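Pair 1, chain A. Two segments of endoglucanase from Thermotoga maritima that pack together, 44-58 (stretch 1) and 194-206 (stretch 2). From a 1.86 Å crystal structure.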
# COMPACT_ATOMS: atom_id res chain seq x y z
N THR A 44 -17.24 3.00 5.51
CA THR A 44 -16.17 2.39 6.28
C THR A 44 -16.62 1.07 6.86
O THR A 44 -17.81 0.91 7.20
CB THR A 44 -15.73 3.36 7.40
OG1 THR A 44 -15.38 4.60 6.76
CG2 THR A 44 -14.50 2.83 8.12
N THR A 45 -15.77 0.07 6.90
CA THR A 45 -16.17 -1.20 7.49
C THR A 45 -16.00 -1.08 9.02
O THR A 45 -15.52 -0.06 9.49
CB THR A 45 -15.35 -2.37 6.96
OG1 THR A 45 -14.00 -2.28 7.43
CG2 THR A 45 -15.36 -2.35 5.43
N ARG A 46 -16.32 -2.15 9.73
CA ARG A 46 -16.17 -2.12 11.18
C ARG A 46 -14.70 -2.19 11.56
O ARG A 46 -14.34 -1.75 12.66
CB ARG A 46 -17.01 -3.20 11.83
CG ARG A 46 -16.61 -4.63 11.56
CD ARG A 46 -17.67 -5.61 12.08
NE ARG A 46 -17.19 -6.98 12.16
CZ ARG A 46 -16.39 -7.46 13.10
NH1 ARG A 46 -15.95 -6.70 14.10
NH2 ARG A 46 -16.02 -8.74 13.07
N HIS A 47 -13.86 -2.72 10.68
CA HIS A 47 -12.42 -2.79 10.93
C HIS A 47 -11.69 -1.53 10.48
O HIS A 47 -10.49 -1.37 10.79
CB HIS A 47 -11.81 -4.04 10.31
CG HIS A 47 -12.29 -5.31 10.93
ND1 HIS A 47 -13.19 -6.15 10.30
CD2 HIS A 47 -12.01 -5.89 12.12
CE1 HIS A 47 -13.42 -7.20 11.08
NE2 HIS A 47 -12.72 -7.06 12.19
N GLY A 48 -12.35 -0.65 9.74
CA GLY A 48 -11.75 0.60 9.31
C GLY A 48 -11.38 0.69 7.83
O GLY A 48 -10.78 1.70 7.44
N SER A 49 -11.82 -0.26 7.02
CA SER A 49 -11.52 -0.21 5.57
C SER A 49 -12.44 0.80 4.93
O SER A 49 -13.50 1.14 5.52
CB SER A 49 -11.66 -1.56 4.90
OG SER A 49 -10.71 -2.53 5.32
N LEU A 50 -12.07 1.37 3.79
CA LEU A 50 -12.88 2.35 3.13
C LEU A 50 -13.26 1.86 1.72
O LEU A 50 -12.39 1.35 1.00
CB LEU A 50 -12.12 3.69 3.04
CG LEU A 50 -12.80 4.81 2.27
CD1 LEU A 50 -13.89 5.48 3.11
CD2 LEU A 50 -11.78 5.88 1.85
N ILE A 51 -14.53 1.93 1.38
CA ILE A 51 -15.00 1.52 0.03
C ILE A 51 -15.63 2.70 -0.66
O ILE A 51 -16.60 3.29 -0.14
CB ILE A 51 -15.97 0.32 0.04
CG1 ILE A 51 -15.28 -0.95 0.51
CG2 ILE A 51 -16.52 0.10 -1.41
CD1 ILE A 51 -15.06 -1.10 2.01
N GLY A 52 -15.04 3.17 -1.77
CA GLY A 52 -15.62 4.32 -2.50
C GLY A 52 -16.60 3.73 -3.52
O GLY A 52 -16.19 2.74 -4.19
N TYR A 53 -17.77 4.29 -3.69
CA TYR A 53 -18.73 3.74 -4.67
C TYR A 53 -19.08 4.77 -5.73
O TYR A 53 -19.48 5.90 -5.43
CB TYR A 53 -19.99 3.24 -3.96
CG TYR A 53 -21.13 2.89 -4.90
CD1 TYR A 53 -20.96 1.92 -5.87
CD2 TYR A 53 -22.36 3.54 -4.84
CE1 TYR A 53 -21.97 1.56 -6.73
CE2 TYR A 53 -23.40 3.19 -5.70
CZ TYR A 53 -23.19 2.20 -6.63
OH TYR A 53 -24.18 1.82 -7.52
N LYS A 54 -18.83 4.39 -6.98
CA LYS A 54 -19.11 5.30 -8.11
C LYS A 54 -20.07 4.58 -9.06
O LYS A 54 -19.75 3.55 -9.67
CB LYS A 54 -17.83 5.75 -8.78
CG LYS A 54 -17.98 6.60 -10.02
CD LYS A 54 -18.68 7.92 -9.76
CE LYS A 54 -19.07 8.58 -11.09
NZ LYS A 54 -17.89 8.76 -11.96
N LYS A 55 -21.31 5.07 -9.07
CA LYS A 55 -22.35 4.46 -9.90
C LYS A 55 -22.09 4.69 -11.38
O LYS A 55 -21.63 5.75 -11.79
CB LYS A 55 -23.73 5.03 -9.52
CG LYS A 55 -24.86 4.61 -10.44
CD LYS A 55 -26.22 5.08 -9.98
CE LYS A 55 -27.11 3.92 -9.56
NZ LYS A 55 -28.51 4.41 -9.30
N GLY A 56 -22.34 3.66 -12.16
CA GLY A 56 -22.18 3.75 -13.62
C GLY A 56 -23.60 3.57 -14.21
O GLY A 56 -24.56 4.10 -13.63
N LYS A 57 -23.74 2.79 -15.27
CA LYS A 57 -25.08 2.60 -15.86
C LYS A 57 -25.71 1.31 -15.38
O LYS A 57 -26.78 0.90 -15.87
CB LYS A 57 -25.00 2.61 -17.37
CG LYS A 57 -24.56 3.94 -18.00
CD LYS A 57 -24.53 3.72 -19.51
CE LYS A 57 -24.84 4.97 -20.29
NZ LYS A 57 -23.66 5.40 -21.10
N GLY A 58 -25.04 0.58 -14.48
CA GLY A 58 -25.55 -0.64 -13.92
C GLY A 58 -25.35 -1.91 -14.71
O GLY A 58 -25.94 -2.94 -14.31
N TRP A 194 -19.97 0.47 -16.16
CA TRP A 194 -19.84 -0.35 -14.96
C TRP A 194 -19.99 0.45 -13.66
O TRP A 194 -19.63 1.63 -13.62
CB TRP A 194 -18.40 -0.94 -14.97
CG TRP A 194 -18.20 -2.03 -15.97
CD1 TRP A 194 -17.82 -1.89 -17.29
CD2 TRP A 194 -18.39 -3.42 -15.75
NE1 TRP A 194 -17.76 -3.12 -17.89
CE2 TRP A 194 -18.12 -4.08 -16.97
CE3 TRP A 194 -18.77 -4.18 -14.65
CZ2 TRP A 194 -18.21 -5.46 -17.09
CZ3 TRP A 194 -18.88 -5.55 -14.78
CH2 TRP A 194 -18.59 -6.18 -16.00
N ASP A 195 -20.54 -0.19 -12.65
CA ASP A 195 -20.62 0.43 -11.31
C ASP A 195 -19.23 0.10 -10.72
O ASP A 195 -18.79 -1.06 -10.87
CB ASP A 195 -21.73 -0.18 -10.48
CG ASP A 195 -23.11 0.28 -10.99
OD1 ASP A 195 -23.21 1.26 -11.74
OD2 ASP A 195 -24.08 -0.40 -10.61
N VAL A 196 -18.57 1.06 -10.11
CA VAL A 196 -17.21 0.79 -9.61
C VAL A 196 -17.11 0.86 -8.11
O VAL A 196 -17.60 1.83 -7.50
CB VAL A 196 -16.25 1.82 -10.25
CG1 VAL A 196 -14.84 1.71 -9.67
CG2 VAL A 196 -16.19 1.60 -11.77
N TYR A 197 -16.44 -0.13 -7.52
CA TYR A 197 -16.24 -0.17 -6.09
C TYR A 197 -14.72 -0.17 -5.85
O TYR A 197 -14.04 -1.05 -6.38
CB TYR A 197 -16.84 -1.39 -5.42
CG TYR A 197 -18.36 -1.44 -5.54
CD1 TYR A 197 -18.93 -1.85 -6.75
CD2 TYR A 197 -19.17 -1.04 -4.49
CE1 TYR A 197 -20.30 -1.88 -6.89
CE2 TYR A 197 -20.55 -1.08 -4.64
CZ TYR A 197 -21.11 -1.52 -5.81
OH TYR A 197 -22.47 -1.59 -5.99
N VAL A 198 -14.25 0.84 -5.14
CA VAL A 198 -12.79 0.97 -4.91
C VAL A 198 -12.54 0.70 -3.45
O VAL A 198 -13.00 1.45 -2.57
CB VAL A 198 -12.34 2.34 -5.40
CG1 VAL A 198 -10.86 2.48 -5.23
CG2 VAL A 198 -12.69 2.52 -6.89
N VAL A 199 -11.73 -0.33 -3.16
CA VAL A 199 -11.56 -0.77 -1.78
C VAL A 199 -10.14 -0.59 -1.23
O VAL A 199 -9.17 -1.08 -1.80
CB VAL A 199 -11.92 -2.27 -1.74
CG1 VAL A 199 -11.81 -2.83 -0.31
CG2 VAL A 199 -13.30 -2.54 -2.35
N PHE A 200 -10.07 0.15 -0.15
CA PHE A 200 -8.83 0.44 0.59
C PHE A 200 -8.90 -0.37 1.89
O PHE A 200 -9.52 0.03 2.89
CB PHE A 200 -8.71 1.95 0.85
CG PHE A 200 -8.79 2.81 -0.39
CD1 PHE A 200 -10.02 3.27 -0.86
CD2 PHE A 200 -7.65 3.14 -1.10
CE1 PHE A 200 -10.08 4.07 -2.00
CE2 PHE A 200 -7.70 3.90 -2.26
CZ PHE A 200 -8.94 4.38 -2.70
N SER A 201 -8.28 -1.53 1.90
CA SER A 201 -8.31 -2.48 2.98
C SER A 201 -7.27 -2.31 4.07
O SER A 201 -6.07 -2.24 3.79
CB SER A 201 -8.08 -3.90 2.38
OG SER A 201 -8.44 -4.90 3.32
N VAL A 202 -7.77 -2.40 5.32
CA VAL A 202 -6.83 -2.33 6.45
C VAL A 202 -6.37 -3.72 6.82
O VAL A 202 -6.90 -4.74 6.36
CB VAL A 202 -7.46 -1.61 7.66
CG1 VAL A 202 -7.82 -0.19 7.29
CG2 VAL A 202 -8.71 -2.39 8.12
N GLN A 203 -5.38 -3.83 7.70
CA GLN A 203 -4.81 -5.10 8.05
C GLN A 203 -5.76 -6.11 8.69
O GLN A 203 -5.65 -7.30 8.38
CB GLN A 203 -3.63 -4.89 9.02
CG GLN A 203 -2.65 -6.07 8.97
CD GLN A 203 -2.73 -6.89 10.25
OE1 GLN A 203 -3.46 -6.49 11.16
NE2 GLN A 203 -1.99 -7.99 10.29
N GLU A 204 -6.67 -5.66 9.53
CA GLU A 204 -7.55 -6.59 10.24
C GLU A 204 -8.68 -7.20 9.46
O GLU A 204 -9.52 -7.86 10.12
CB GLU A 204 -8.04 -5.92 11.54
CG GLU A 204 -6.94 -5.88 12.60
CD GLU A 204 -7.31 -5.05 13.82
OE1 GLU A 204 -8.52 -4.85 14.07
OE2 GLU A 204 -6.40 -4.59 14.55
N GLU A 205 -8.75 -7.09 8.14
CA GLU A 205 -9.81 -7.70 7.36
C GLU A 205 -9.46 -9.15 7.07
O GLU A 205 -8.29 -9.51 7.05
CB GLU A 205 -10.04 -6.97 6.01
CG GLU A 205 -10.35 -5.50 6.19
CD GLU A 205 -11.75 -5.21 6.64
OE1 GLU A 205 -12.50 -6.18 6.88
OE2 GLU A 205 -12.17 -4.04 6.75
N THR A 206 -10.48 -9.95 6.75
CA THR A 206 -10.23 -11.36 6.46
C THR A 206 -9.64 -11.54 5.07
O THR A 206 -8.82 -12.46 4.86
CB THR A 206 -11.51 -12.19 6.60
OG1 THR A 206 -12.51 -11.72 5.68
CG2 THR A 206 -12.07 -12.01 8.01
O HOH W 1 -8.70 -2.29 12.40
O HOH W 2 -24.45 -0.90 -8.10
O HOH W 3 -24.66 -3.28 -11.41

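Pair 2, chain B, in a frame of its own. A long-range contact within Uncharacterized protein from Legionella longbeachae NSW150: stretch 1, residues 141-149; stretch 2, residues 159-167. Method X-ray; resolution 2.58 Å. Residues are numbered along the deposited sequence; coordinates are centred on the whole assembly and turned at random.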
# COMPACT_ATOMS: atom_id res chain seq x y z
N GLY B 141 10.87 -9.59 4.96
CA GLY B 141 11.84 -8.83 5.76
C GLY B 141 12.57 -7.75 4.98
O GLY B 141 12.40 -7.62 3.79
N ARG B 142 13.44 -6.99 5.64
CA ARG B 142 14.18 -5.89 5.01
C ARG B 142 15.67 -5.96 5.29
O ARG B 142 16.07 -6.18 6.44
CB ARG B 142 13.66 -4.54 5.54
CG ARG B 142 14.13 -3.30 4.77
CD ARG B 142 13.74 -2.03 5.51
NE ARG B 142 13.72 -0.81 4.67
CZ ARG B 142 13.07 0.32 4.97
NH1 ARG B 142 12.37 0.44 6.10
NH2 ARG B 142 13.06 1.34 4.13
N TYR B 143 16.47 -5.76 4.24
CA TYR B 143 17.92 -5.59 4.33
C TYR B 143 18.25 -4.21 4.86
O TYR B 143 17.68 -3.25 4.40
CB TYR B 143 18.56 -5.64 2.95
CG TYR B 143 18.77 -7.01 2.39
CD1 TYR B 143 19.96 -7.69 2.64
CD2 TYR B 143 17.81 -7.60 1.57
CE1 TYR B 143 20.17 -8.94 2.12
CE2 TYR B 143 18.02 -8.85 1.05
CZ TYR B 143 19.20 -9.51 1.34
OH TYR B 143 19.41 -10.75 0.84
N ASP B 144 19.21 -4.12 5.79
CA ASP B 144 19.82 -2.83 6.14
C ASP B 144 20.66 -2.35 4.97
O ASP B 144 21.21 -3.12 4.16
CB ASP B 144 20.77 -2.89 7.35
CG ASP B 144 20.14 -3.45 8.61
OD1 ASP B 144 18.91 -3.49 8.75
OD2 ASP B 144 20.91 -3.85 9.50
N LEU B 145 20.81 -1.05 4.96
CA LEU B 145 21.37 -0.35 3.82
C LEU B 145 22.44 0.57 4.25
O LEU B 145 22.23 1.38 5.15
CB LEU B 145 20.27 0.47 3.19
CG LEU B 145 20.50 0.75 1.73
CD1 LEU B 145 20.34 -0.52 0.91
CD2 LEU B 145 19.42 1.74 1.33
N VAL B 146 23.61 0.41 3.64
CA VAL B 146 24.76 1.27 3.92
C VAL B 146 25.21 1.78 2.58
O VAL B 146 25.29 1.02 1.65
CB VAL B 146 25.93 0.48 4.54
CG1 VAL B 146 27.12 1.38 4.75
CG2 VAL B 146 25.52 -0.17 5.85
N THR B 147 25.48 3.07 2.48
CA THR B 147 25.99 3.63 1.24
C THR B 147 27.35 4.31 1.49
O THR B 147 27.48 5.27 2.25
CB THR B 147 24.99 4.61 0.57
OG1 THR B 147 23.73 3.94 0.26
CG2 THR B 147 25.61 5.18 -0.71
N LEU B 148 28.35 3.83 0.78
CA LEU B 148 29.71 4.33 0.92
C LEU B 148 30.07 5.31 -0.17
O LEU B 148 29.95 5.02 -1.35
CB LEU B 148 30.69 3.17 0.91
CG LEU B 148 32.17 3.50 1.07
CD1 LEU B 148 32.89 2.31 1.67
CD2 LEU B 148 32.78 3.85 -0.28
N LEU B 149 30.51 6.49 0.25
CA LEU B 149 30.93 7.55 -0.64
C LEU B 149 32.34 7.98 -0.29
O LEU B 149 32.64 8.21 0.88
CB LEU B 149 29.98 8.73 -0.50
CG LEU B 149 29.81 9.66 -1.69
CD1 LEU B 149 29.61 8.86 -2.96
CD2 LEU B 149 28.63 10.57 -1.45
N TYR B 159 36.25 8.13 3.71
CA TYR B 159 34.97 7.69 3.19
C TYR B 159 33.86 8.07 4.13
O TYR B 159 34.02 8.05 5.34
CB TYR B 159 34.98 6.18 2.98
CG TYR B 159 36.09 5.71 2.08
CD1 TYR B 159 37.39 5.66 2.53
CD2 TYR B 159 35.83 5.33 0.79
CE1 TYR B 159 38.41 5.23 1.70
CE2 TYR B 159 36.83 4.90 -0.04
CZ TYR B 159 38.12 4.86 0.42
OH TYR B 159 39.12 4.43 -0.41
N VAL B 160 32.71 8.41 3.56
CA VAL B 160 31.54 8.75 4.34
C VAL B 160 30.50 7.66 4.14
O VAL B 160 30.24 7.25 3.02
CB VAL B 160 30.99 10.13 3.95
CG1 VAL B 160 29.58 10.33 4.50
CG2 VAL B 160 31.90 11.22 4.48
N LEU B 161 29.94 7.19 5.24
CA LEU B 161 28.93 6.15 5.19
C LEU B 161 27.60 6.68 5.66
O LEU B 161 27.48 7.19 6.76
CB LEU B 161 29.33 4.98 6.08
CG LEU B 161 30.01 3.77 5.44
CD1 LEU B 161 31.02 4.20 4.39
CD2 LEU B 161 30.68 2.92 6.49
N GLN B 162 26.58 6.52 4.82
CA GLN B 162 25.21 6.74 5.24
C GLN B 162 24.67 5.37 5.58
O GLN B 162 24.84 4.42 4.81
CB GLN B 162 24.40 7.35 4.13
CG GLN B 162 24.99 8.61 3.53
CD GLN B 162 24.11 9.02 2.39
OE1 GLN B 162 22.99 9.12 2.58
NE2 GLN B 162 24.58 9.29 1.29
N VAL B 163 24.05 5.26 6.74
CA VAL B 163 23.60 3.99 7.27
C VAL B 163 22.13 3.99 7.69
O VAL B 163 21.71 4.88 8.46
CB VAL B 163 24.43 3.66 8.49
CG1 VAL B 163 23.96 2.37 9.16
CG2 VAL B 163 25.87 3.50 8.07
N ASP B 164 21.35 3.02 7.23
CA ASP B 164 19.96 2.87 7.77
C ASP B 164 19.70 1.45 8.19
O ASP B 164 19.69 0.54 7.37
CB ASP B 164 18.87 3.31 6.77
CG ASP B 164 18.70 4.82 6.70
OD1 ASP B 164 19.52 5.49 6.05
OD2 ASP B 164 17.75 5.35 7.28
N GLU B 165 19.54 1.27 9.49
CA GLU B 165 19.38 -0.05 10.07
C GLU B 165 17.89 -0.21 10.30
O GLU B 165 17.27 0.60 10.95
CB GLU B 165 20.25 -0.20 11.36
CG GLU B 165 21.75 -0.48 11.05
CD GLU B 165 22.79 -0.18 12.15
OE1 GLU B 165 22.70 0.83 12.89
OE2 GLU B 165 23.78 -0.94 12.22
N SER B 166 17.33 -1.22 9.67
CA SER B 166 15.97 -1.64 9.92
C SER B 166 15.80 -2.20 11.34
O SER B 166 16.68 -2.95 11.85
CB SER B 166 15.63 -2.76 8.95
OG SER B 166 14.23 -3.00 8.91
N LEU B 167 14.65 -1.88 11.93
CA LEU B 167 14.40 -2.14 13.32
C LEU B 167 13.13 -2.95 13.52
O LEU B 167 12.11 -2.63 12.95
CB LEU B 167 14.27 -0.79 14.06
CG LEU B 167 15.53 0.06 14.17
CD1 LEU B 167 15.22 1.37 14.83
CD2 LEU B 167 16.60 -0.65 14.95

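Pair 1 and pair 2 are both two-stranded antiparallel ladders, and 14 central residues superpose on N, CA and C with an RMSD of 0.6 Å. The strand axes approach to 4.6 Å in pair 1 and 4.7 Å in pair 2, with N-to-C directions at 165° and 169°. Five bridges coincide. The hydrogen-bonded pairs L50(A)–F200(A), G52(A)–V198(A) and K54(A)–V196(A) match L145(B)–D164(B), T147(B)–Q162(B) and L149(B)–V160(B), and each is closed by two backbone hydrogen bonds. At the centre, G52(A) N donates to V198(A) O and T147(B) N to Q162(B) O, both at 2.8 Å.

The non-hydrogen-bonded pairs place their side chains together on one face, where the packing is apolar in both proteins but differently built. I51(A) and V146(B) nearly coincide, as do their partners V199(A) and V163(B); I51(A) CG1 lies 3.8 Å from V199(A) CG2, and V146(B) CG1 4.1 Å from V163(B) CG2. One bridge along, pair 1 uses aromatic rings: Y53(A) and Y197(A) form an offset stack, with centroids 4.7 Å apart and planes inclined at 30°. Pair 2 fills these positions with L148(B) and L161(B), whose branched side chains meet at 3.6 Å between L148(B) CG and L161(B) CD1. L161(B) also reaches V146(B), just as the edge of the Y197(A) ring meets I51(A) CG2.

The opposite face diverges more. L50(A) CD2 packs 4.2 Å from F200(A) CD1, whereas L145(B) faces D164(B), whose carboxylate oxygens are hydrogen-bonded elsewhere in the structure. G52(A) offers no side chain beside V198(A); the matching T147(B) and Q162(B) bring a hydroxyl and an amide to the same bridge.

At one end, S49(A) and D144(B) solve the same problem with different groups. Each accepts a hydrogen bond from the backbone nitrogen two residues beyond the last bridged residue of the second strand: V202(A) N to S49(A) OG, and S166(B) N to D144(B) OD1, both 2.9 Å. The serine hydroxyl can also donate, and it does so to E205(A) OE2 at 2.5 Å from S49(A) OG. T45(A) OG1 donates to that same E205(A) OE2 at 2.6 Å, so one carboxylate oxygen gathers two hydroxyls.

D195(A) and Y159(B) match at the other end. The aspartate turns its carboxylate to the first stretch, where D195(A) OD1 accepts from G56(A) N at 2.6 Å, and D195(A) CB lies at the edge of the Y53(A) ring; in pair 2, Y159(B) CD2 lies 3.6 Å from L148(B) CD2.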